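Local coordinates for beta-galacturonidase (Eisenbergiella tayi, PDB 6NCW), which probably hydrolyses beta-galacturonides as a gut-bacterial glycoside hydrolase family 2 enzyme, removing terminal galacturonic acid from its substrates, at residues I357-H367 and Q393-R404. Sequence-based numbering, arbitrary orientation. Where two conformers were deposited one is given.
Sequences IREMITAHYNH and QYELIKSLDPYR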
ATOM      1  N   ILE A 357     -32.179 -17.732  19.949  1.00 22.17           N
ATOM      2  CA  ILE A 357     -33.168 -18.218  18.992  1.00 21.48           C
ATOM      3  C   ILE A 357     -34.549 -17.620  19.282  1.00 25.77           C
ATOM      4  O   ILE A 357     -35.242 -17.140  18.377  1.00 25.23           O
ATOM      5  CB  ILE A 357     -33.198 -19.750  19.013  1.00 26.65           C
ATOM      6  CG1 ILE A 357     -31.849 -20.301  18.516  1.00 25.04           C
ATOM      7  CG2 ILE A 357     -34.395 -20.281  18.189  1.00 24.05           C
ATOM      8  CD1 ILE A 357     -31.869 -21.807  18.354  1.00 21.39           C
ATOM      9  N   ARG A 358     -34.980 -17.661  20.547  1.00 25.56           N
ATOM     10  CA  ARG A 358     -36.299 -17.121  20.888  1.00 25.16           C
ATOM     11  C   ARG A 358     -36.413 -15.658  20.486  1.00 24.56           C
ATOM     12  O   ARG A 358     -37.387 -15.254  19.836  1.00 24.01           O
ATOM     13  CB  ARG A 358     -36.566 -17.278  22.381  1.00 26.53           C
ATOM     14  CG  ARG A 358     -37.070 -18.654  22.770  1.00 29.84           C
ATOM     15  CD  ARG A 358     -37.396 -18.706  24.260  1.00 40.95           C
ATOM     16  NE  ARG A 358     -36.177 -18.695  25.061  1.00 39.77           N
ATOM     17  CZ  ARG A 358     -35.537 -19.795  25.452  1.00 39.16           C
ATOM     18  NH1 ARG A 358     -36.013 -20.997  25.131  1.00 34.73           N
ATOM     19  NH2 ARG A 358     -34.426 -19.692  26.170  1.00 39.55           N
ATOM     20  N   GLU A 359     -35.413 -14.851  20.850  1.00 23.27           N
ATOM     21  CA  GLU A 359     -35.472 -13.424  20.563  1.00 22.64           C
ATOM     22  C   GLU A 359     -35.384 -13.149  19.068  1.00 24.91           C
ATOM     23  O   GLU A 359     -36.107 -12.285  18.550  1.00 23.46           O
ATOM     24  CB  GLU A 359     -34.368 -12.705  21.325  1.00 24.82           C
ATOM     25  CG  GLU A 359     -34.614 -12.698  22.841  1.00 24.26           C
ATOM     26  CD  GLU A 359     -33.433 -12.103  23.602  1.00 28.87           C
ATOM     27  OE1 GLU A 359     -33.599 -11.732  24.775  1.00 29.12           O
ATOM     28  OE2 GLU A 359     -32.335 -11.996  23.015  1.00 29.81           O
ATOM     29  N   MET A 360     -34.530 -13.904  18.359  1.00 23.13           N
ATOM     30  CA  MET A 360     -34.357 -13.728  16.921  1.00 24.08           C
ATOM     31  C   MET A 360     -35.657 -13.990  16.165  1.00 21.23           C
ATOM     32  O   MET A 360     -36.095 -13.164  15.360  1.00 24.09           O
ATOM     33  CB  MET A 360     -33.229 -14.648  16.437  1.00 24.27           C
ATOM     34  CG  MET A 360     -33.186 -14.973  14.965  1.00 28.64           C
ATOM     35  SD  MET A 360     -31.810 -16.123  14.578  1.00 28.48           S
ATOM     36  CE  MET A 360     -32.452 -17.740  15.022  1.00 27.35           C
ATOM     37  N   ILE A 361     -36.292 -15.135  16.402  1.00 23.17           N
ATOM     38  CA  ILE A 361     -37.466 -15.471  15.596  1.00 26.38           C
ATOM     39  C   ILE A 361     -38.665 -14.625  16.011  1.00 27.02           C
ATOM     40  O   ILE A 361     -39.427 -14.152  15.157  1.00 28.20           O
ATOM     41  CB  ILE A 361     -37.769 -16.982  15.656  1.00 23.52           C
ATOM     42  CG1 ILE A 361     -36.614 -17.761  15.012  1.00 26.50           C
ATOM     43  CG2 ILE A 361     -39.069 -17.307  14.912  1.00 23.74           C
ATOM     44  CD1 ILE A 361     -36.785 -19.264  14.986  1.00 22.00           C
ATOM     45  N   THR A 362     -38.842 -14.390  17.317  1.00 25.37           N
ATOM     46  CA  THR A 362     -39.950 -13.540  17.750  1.00 24.03           C
ATOM     47  C   THR A 362     -39.852 -12.155  17.113  1.00 25.49           C
ATOM     48  O   THR A 362     -40.856 -11.601  16.662  1.00 29.04           O
ATOM     49  CB  THR A 362     -39.978 -13.440  19.278  1.00 22.13           C
ATOM     50  OG1 THR A 362     -40.049 -14.761  19.831  1.00 23.79           O
ATOM     51  CG2 THR A 362     -41.191 -12.640  19.756  1.00 26.05           C
ATOM     52  N   ALA A 363     -38.639 -11.609  17.007  1.00 23.71           N
ATOM     53  CA  ALA A 363     -38.479 -10.255  16.491  1.00 26.71           C
ATOM     54  C   ALA A 363     -38.561 -10.205  14.969  1.00 24.46           C
ATOM     55  O   ALA A 363     -39.110  -9.245  14.413  1.00 25.29           O
ATOM     56  CB  ALA A 363     -37.143  -9.679  16.970  1.00 29.06           C
ATOM     57  N   HIS A 364     -38.044 -11.231  14.286  1.00 22.14           N
ATOM     58  CA  HIS A 364     -37.804 -11.214  12.844  1.00 20.63           C
ATOM     59  C   HIS A 364     -38.806 -12.035  12.052  1.00 23.07           C
ATOM     60  O   HIS A 364     -38.667 -12.138  10.828  1.00 24.29           O
ATOM     61  CB  HIS A 364     -36.390 -11.732  12.533  1.00 22.61           C
ATOM     62  CG  HIS A 364     -35.298 -10.886  13.108  1.00 25.63           C
ATOM     63  ND1 HIS A 364     -33.962 -11.205  12.983  1.00 20.47           N
ATOM     64  CD2 HIS A 364     -35.346  -9.729  13.817  1.00 25.35           C
ATOM     65  CE1 HIS A 364     -33.234 -10.282  13.587  1.00 24.25           C
ATOM     66  NE2 HIS A 364     -34.047  -9.374  14.102  1.00 25.16           N
ATOM     67  N   TYR A 365     -39.827 -12.590  12.711  1.00 30.49           N
ATOM     68  CA  TYR A 365     -40.752 -13.527  12.066  1.00 24.96           C
ATOM     69  C   TYR A 365     -41.294 -13.006  10.741  1.00 22.36           C
ATOM     70  O   TYR A 365     -41.520 -13.784   9.805  1.00 18.97           O
ATOM     71  CB  TYR A 365     -41.925 -13.824  13.009  1.00 26.19           C
ATOM     72  CG  TYR A 365     -42.813 -14.932  12.496  1.00 25.71           C
ATOM     73  CD1 TYR A 365     -42.603 -16.258  12.888  1.00 28.25           C
ATOM     74  CD2 TYR A 365     -43.835 -14.665  11.593  1.00 23.30           C
ATOM     75  CE1 TYR A 365     -43.412 -17.290  12.403  1.00 31.65           C
ATOM     76  CE2 TYR A 365     -44.642 -15.679  11.101  1.00 26.06           C
ATOM     77  CZ  TYR A 365     -44.431 -16.991  11.508  1.00 33.32           C
ATOM     78  OH  TYR A 365     -45.243 -17.997  11.011  1.00 32.28           O
ATOM     79  N   ASN A 366     -41.543 -11.702  10.652  1.00 21.81           N
ATOM     80  CA  ASN A 366     -42.316 -11.166   9.540  1.00 20.99           C
ATOM     81  C   ASN A 366     -41.499 -10.848   8.300  1.00 26.83           C
ATOM     82  O   ASN A 366     -42.099 -10.518   7.273  1.00 24.52           O
ATOM     83  CB  ASN A 366     -43.056  -9.893   9.975  1.00 26.19           C
ATOM     84  CG  ASN A 366     -44.152 -10.179  10.987  1.00 26.27           C
ATOM     85  OD1 ASN A 366     -44.867 -11.168  10.863  1.00 23.81           O
ATOM     86  ND2 ASN A 366     -44.271  -9.328  12.001  1.00 27.80           N
ATOM     87  N   HIS A 367     -40.169 -10.892   8.371  1.00 23.90           N
ATOM     88  CA  HIS A 367     -39.339 -10.425   7.254  1.00 23.77           C
ATOM     89  C   HIS A 367     -39.459 -11.372   6.073  1.00 22.47           C
ATOM     90  O   HIS A 367     -39.008 -12.519   6.170  1.00 22.52           O
ATOM     91  CB  HIS A 367     -37.867 -10.288   7.679  1.00 20.52           C
ATOM     92  CG  HIS A 367     -37.602  -9.091   8.541  1.00 23.61           C
ATOM     93  ND1 HIS A 367     -37.428  -7.822   8.026  1.00 26.01           N
ATOM     94  CD2 HIS A 367     -37.509  -8.965   9.885  1.00 24.83           C
ATOM     95  CE1 HIS A 367     -37.242  -6.967   9.017  1.00 23.92           C
ATOM     96  NE2 HIS A 367     -37.286  -7.636  10.155  1.00 25.69           N
ATOM     97  N   GLN A 393     -32.213 -27.384  19.441  1.00 25.34           N
ATOM     98  CA  GLN A 393     -32.372 -26.062  18.845  1.00 24.11           C
ATOM     99  C   GLN A 393     -33.212 -26.123  17.578  1.00 27.64           C
ATOM    100  O   GLN A 393     -34.005 -25.217  17.315  1.00 28.36           O
ATOM    101  CB  GLN A 393     -30.992 -25.446  18.587  1.00 23.92           C
ATOM    102  CG  GLN A 393     -30.217 -25.270  19.883  1.00 23.03           C
ATOM    103  CD  GLN A 393     -28.880 -24.584  19.717  1.00 29.57           C
ATOM    104  OE1 GLN A 393     -28.667 -23.788  18.790  1.00 26.70           O
ATOM    105  NE2 GLN A 393     -27.962 -24.886  20.627  1.00 23.21           N
ATOM    106  N   TYR A 394     -33.052 -27.185  16.791  1.00 26.83           N
ATOM    107  CA  TYR A 394     -33.913 -27.375  15.631  1.00 25.93           C
ATOM    108  C   TYR A 394     -35.377 -27.481  16.039  1.00 29.75           C
ATOM    109  O   TYR A 394     -36.255 -26.921  15.365  1.00 27.22           O
ATOM    110  CB  TYR A 394     -33.489 -28.635  14.878  1.00 24.08           C
ATOM    111  CG  TYR A 394     -32.358 -28.469  13.883  1.00 26.54           C
ATOM    112  CD1 TYR A 394     -31.341 -29.406  13.821  1.00 23.87           C
ATOM    113  CD2 TYR A 394     -32.335 -27.416  12.973  1.00 27.83           C
ATOM    114  CE1 TYR A 394     -30.322 -29.302  12.908  1.00 25.29           C
ATOM    115  CE2 TYR A 394     -31.304 -27.300  12.040  1.00 24.52           C
ATOM    116  CZ  TYR A 394     -30.300 -28.254  12.020  1.00 26.49           C
ATOM    117  OH  TYR A 394     -29.264 -28.189  11.110  1.00 23.37           O
ATOM    118  N   GLU A 395     -35.663 -28.213  17.133  1.00 28.70           N
ATOM    119  CA  GLU A 395     -37.048 -28.332  17.591  0.50 30.42           C
ATOM    120  C   GLU A 395     -37.548 -27.038  18.218  1.00 29.68           C
ATOM    121  O   GLU A 395     -38.740 -26.731  18.111  1.00 32.78           O
ATOM    122  CB  GLU A 395     -37.202 -29.491  18.577  0.50 32.23           C
ATOM    123  CG  GLU A 395     -38.646 -29.715  19.103  0.50 33.12           C
ATOM    124  CD  GLU A 395     -39.712 -29.839  17.996  0.50 35.40           C
ATOM    125  OE1 GLU A 395     -40.582 -28.935  17.897  0.50 32.82           O
ATOM    126  OE2 GLU A 395     -39.684 -30.833  17.232  0.50 31.79           O
ATOM    127  N   LEU A 396     -36.667 -26.264  18.857  1.00 28.44           N
ATOM    128  CA  LEU A 396     -37.061 -24.937  19.317  1.00 30.21           C
ATOM    129  C   LEU A 396     -37.481 -24.052  18.141  1.00 31.92           C
ATOM    130  O   LEU A 396     -38.507 -23.365  18.211  1.00 28.80           O
ATOM    131  CB  LEU A 396     -35.915 -24.296  20.104  1.00 26.38           C
ATOM    132  CG  LEU A 396     -36.134 -22.893  20.682  1.00 32.03           C
ATOM    133  CD1 LEU A 396     -37.331 -22.836  21.669  1.00 25.33           C
ATOM    134  CD2 LEU A 396     -34.856 -22.427  21.366  1.00 20.86           C
ATOM    135  N   ILE A 397     -36.725 -24.088  17.034  1.00 25.52           N
ATOM    136  CA  ILE A 397     -37.088 -23.284  15.865  1.00 21.08           C
ATOM    137  C   ILE A 397     -38.463 -23.683  15.357  1.00 27.86           C
ATOM    138  O   ILE A 397     -39.318 -22.831  15.086  1.00 29.77           O
ATOM    139  CB  ILE A 397     -36.035 -23.437  14.755  1.00 25.64           C
ATOM    140  CG1 ILE A 397     -34.707 -22.795  15.163  1.00 26.70           C
ATOM    141  CG2 ILE A 397     -36.542 -22.831  13.462  1.00 21.93           C
ATOM    142  CD1 ILE A 397     -33.639 -23.075  14.165  1.00 22.36           C
ATOM    143  N   LYS A 398     -38.689 -24.992  15.198  1.00 30.42           N
ATOM    144  CA  LYS A 398     -39.965 -25.465  14.660  1.00 31.47           C
ATOM    145  C   LYS A 398     -41.138 -25.017  15.528  1.00 28.51           C
ATOM    146  O   LYS A 398     -42.199 -24.649  15.011  1.00 34.90           O
ATOM    147  CB  LYS A 398     -39.947 -26.985  14.528  1.00 30.38           C
ATOM    148  CG  LYS A 398     -41.171 -27.581  13.837  1.00 32.92           C
ATOM    149  CD  LYS A 398     -41.021 -29.085  13.720  1.00 36.19           C
ATOM    150  CE  LYS A 398     -41.777 -29.626  12.509  1.00 44.23           C
ATOM    151  NZ  LYS A 398     -41.426 -28.891  11.246  1.00 45.64           N
ATOM    152  N   SER A 399     -40.964 -25.023  16.846  1.00 29.37           N
ATOM    153  CA  SER A 399     -42.053 -24.595  17.718  1.00 29.04           C
ATOM    154  C   SER A 399     -42.351 -23.112  17.555  1.00 30.25           C
ATOM    155  O   SER A 399     -43.478 -22.682  17.821  1.00 31.29           O
ATOM    156  CB  SER A 399     -41.725 -24.905  19.174  1.00 26.79           C
ATOM    157  OG  SER A 399     -40.853 -23.929  19.725  1.00 27.70           O
ATOM    158  N   LEU A 400     -41.366 -22.311  17.137  1.00 30.99           N
ATOM    159  CA  LEU A 400     -41.586 -20.876  16.971  1.00 26.98           C
ATOM    160  C   LEU A 400     -41.961 -20.511  15.549  1.00 30.29           C
ATOM    161  O   LEU A 400     -42.632 -19.493  15.331  1.00 30.00           O
ATOM    162  CB  LEU A 400     -40.336 -20.086  17.366  1.00 27.58           C
ATOM    163  CG  LEU A 400     -39.880 -20.193  18.819  1.00 30.97           C
ATOM    164  CD1 LEU A 400     -38.496 -19.590  18.990  1.00 31.52           C
ATOM    165  CD2 LEU A 400     -40.884 -19.506  19.727  1.00 27.75           C
ATOM    166  N   ASP A 401     -41.524 -21.309  14.576  1.00 29.85           N
ATOM    167  CA  ASP A 401     -41.797 -21.031  13.168  1.00 28.59           C
ATOM    168  C   ASP A 401     -41.884 -22.358  12.436  1.00 29.58           C
ATOM    169  O   ASP A 401     -40.875 -22.895  11.964  1.00 29.81           O
ATOM    170  CB  ASP A 401     -40.722 -20.135  12.564  1.00 28.01           C
ATOM    171  CG  ASP A 401     -40.914 -19.905  11.084  1.00 30.44           C
ATOM    172  OD1 ASP A 401     -40.204 -19.028  10.534  1.00 27.25           O
ATOM    173  OD2 ASP A 401     -41.773 -20.587  10.471  1.00 32.52           O
ATOM    174  N   PRO A 402     -43.086 -22.929  12.324  1.00 33.57           N
ATOM    175  CA  PRO A 402     -43.211 -24.264  11.732  1.00 28.07           C
ATOM    176  C   PRO A 402     -43.106 -24.299  10.213  1.00 34.38           C
ATOM    177  O   PRO A 402     -43.160 -25.393   9.639  1.00 37.71           O
ATOM    178  CB  PRO A 402     -44.603 -24.714  12.206  1.00 34.73           C
ATOM    179  CG  PRO A 402     -45.360 -23.449  12.425  1.00 36.81           C
ATOM    180  CD  PRO A 402     -44.356 -22.441  12.902  1.00 32.40           C
ATOM    181  N   TYR A 403     -42.915 -23.167   9.539  1.00 30.59           N
ATOM    182  CA  TYR A 403     -43.032 -23.112   8.087  1.00 31.03           C
ATOM    183  C   TYR A 403     -41.705 -22.951   7.350  1.00 38.77           C
ATOM    184  O   TYR A 403     -41.475 -23.655   6.358  1.00 40.28           O
ATOM    185  CB  TYR A 403     -44.001 -21.985   7.702  1.00 36.06           C
ATOM    186  CG  TYR A 403     -45.337 -22.147   8.411  1.00 38.01           C
ATOM    187  CD1 TYR A 403     -45.756 -21.247   9.389  1.00 36.96           C
ATOM    188  CD2 TYR A 403     -46.155 -23.238   8.135  1.00 38.42           C
ATOM    189  CE1 TYR A 403     -46.977 -21.419  10.049  1.00 37.75           C
ATOM    190  CE2 TYR A 403     -47.370 -23.419   8.787  1.00 35.25           C
ATOM    191  CZ  TYR A 403     -47.778 -22.517   9.739  1.00 37.41           C
ATOM    192  OH  TYR A 403     -48.991 -22.719  10.378  1.00 37.73           O
ATOM    193  N   ARG A 404     -40.803 -22.077   7.807  1.00 32.56           N
ATOM    194  CA  ARG A 404     -39.538 -21.892   7.104  1.00 29.35           C
ATOM    195  C   ARG A 404     -38.630 -23.114   7.246  1.00 25.66           C
ATOM    196  O   ARG A 404     -38.596 -23.763   8.295  1.00 27.60           O
ATOM    197  CB  ARG A 404     -38.792 -20.671   7.628  1.00 28.43           C
ATOM    198  CG  ARG A 404     -39.311 -19.320   7.180  1.00 27.66           C
ATOM    199  CD  ARG A 404     -38.502 -18.259   7.892  1.00 25.94           C
ATOM    200  NE  ARG A 404     -38.754 -16.893   7.462  1.00 22.15           N
ATOM    201  CZ  ARG A 404     -39.544 -16.039   8.112  1.00 24.33           C
ATOM    202  NH1 ARG A 404     -40.182 -16.429   9.215  1.00 19.89           N
ATOM    203  NH2 ARG A 404     -39.681 -14.793   7.667  1.00 19.40           N
TER
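Ile357 is a knob set into a hole made by Gln393, Leu396, Ile397 and Leu400 of the neighbouring helix. Its two branches divide the work: CG2, held anti to the backbone N, lies 3.9 Å from both Leu396 CD2 and Ile397 CG1, while CD1 reaches along the hollow to Gln393 CB at 3.8 Å. A beta-branched side chain suits the spot, since one residue fills two directions at once. One turn on, Ile361 also uses both branches: its side chain crosses that of Ile397 at about a right angle, CD1 against CG2, and its own CG2 is pressed on Leu400 CB. Leu400 CD1 lies 3.8 Å from Arg358 CA, and the long Arg358 bends at chi3 to bring NH1 to 4.1 Å from Leu396 CD1 on the more exposed flank, while NH2 forms a salt bridge with Asp355.

The segments 357-364 and 393-400, from helices 349-364 and 384-400, run roughly parallel (26°), as successive outer helices of a TIM barrel do; between them the chain passes through strand 370-374, whose Trp373 touches both Ile361 and Ile397.

Past the helix ends, polar groups take over. Tyr365, with CG anti to its own N (chi1 -172°), brings CE1 against Asp401 CG (3.8 Å) and Leu400 O, and its hydroxyl hydrogen-bonds Thr158. Arg404 is long enough to span the gap: NH1 and NH2 both grip Tyr365 O, each at 3.0 Å and in the guanidinium plane, and NH2 adds a weak bond to His367 O. Asp401 steadies that arginine through a salt bridge from OD1 to NH1, aided by Trp373 NE1 on OD1, while OD2 accepts from the backbone N of Tyr403 and Arg404 in an Asx turn and Asx motif.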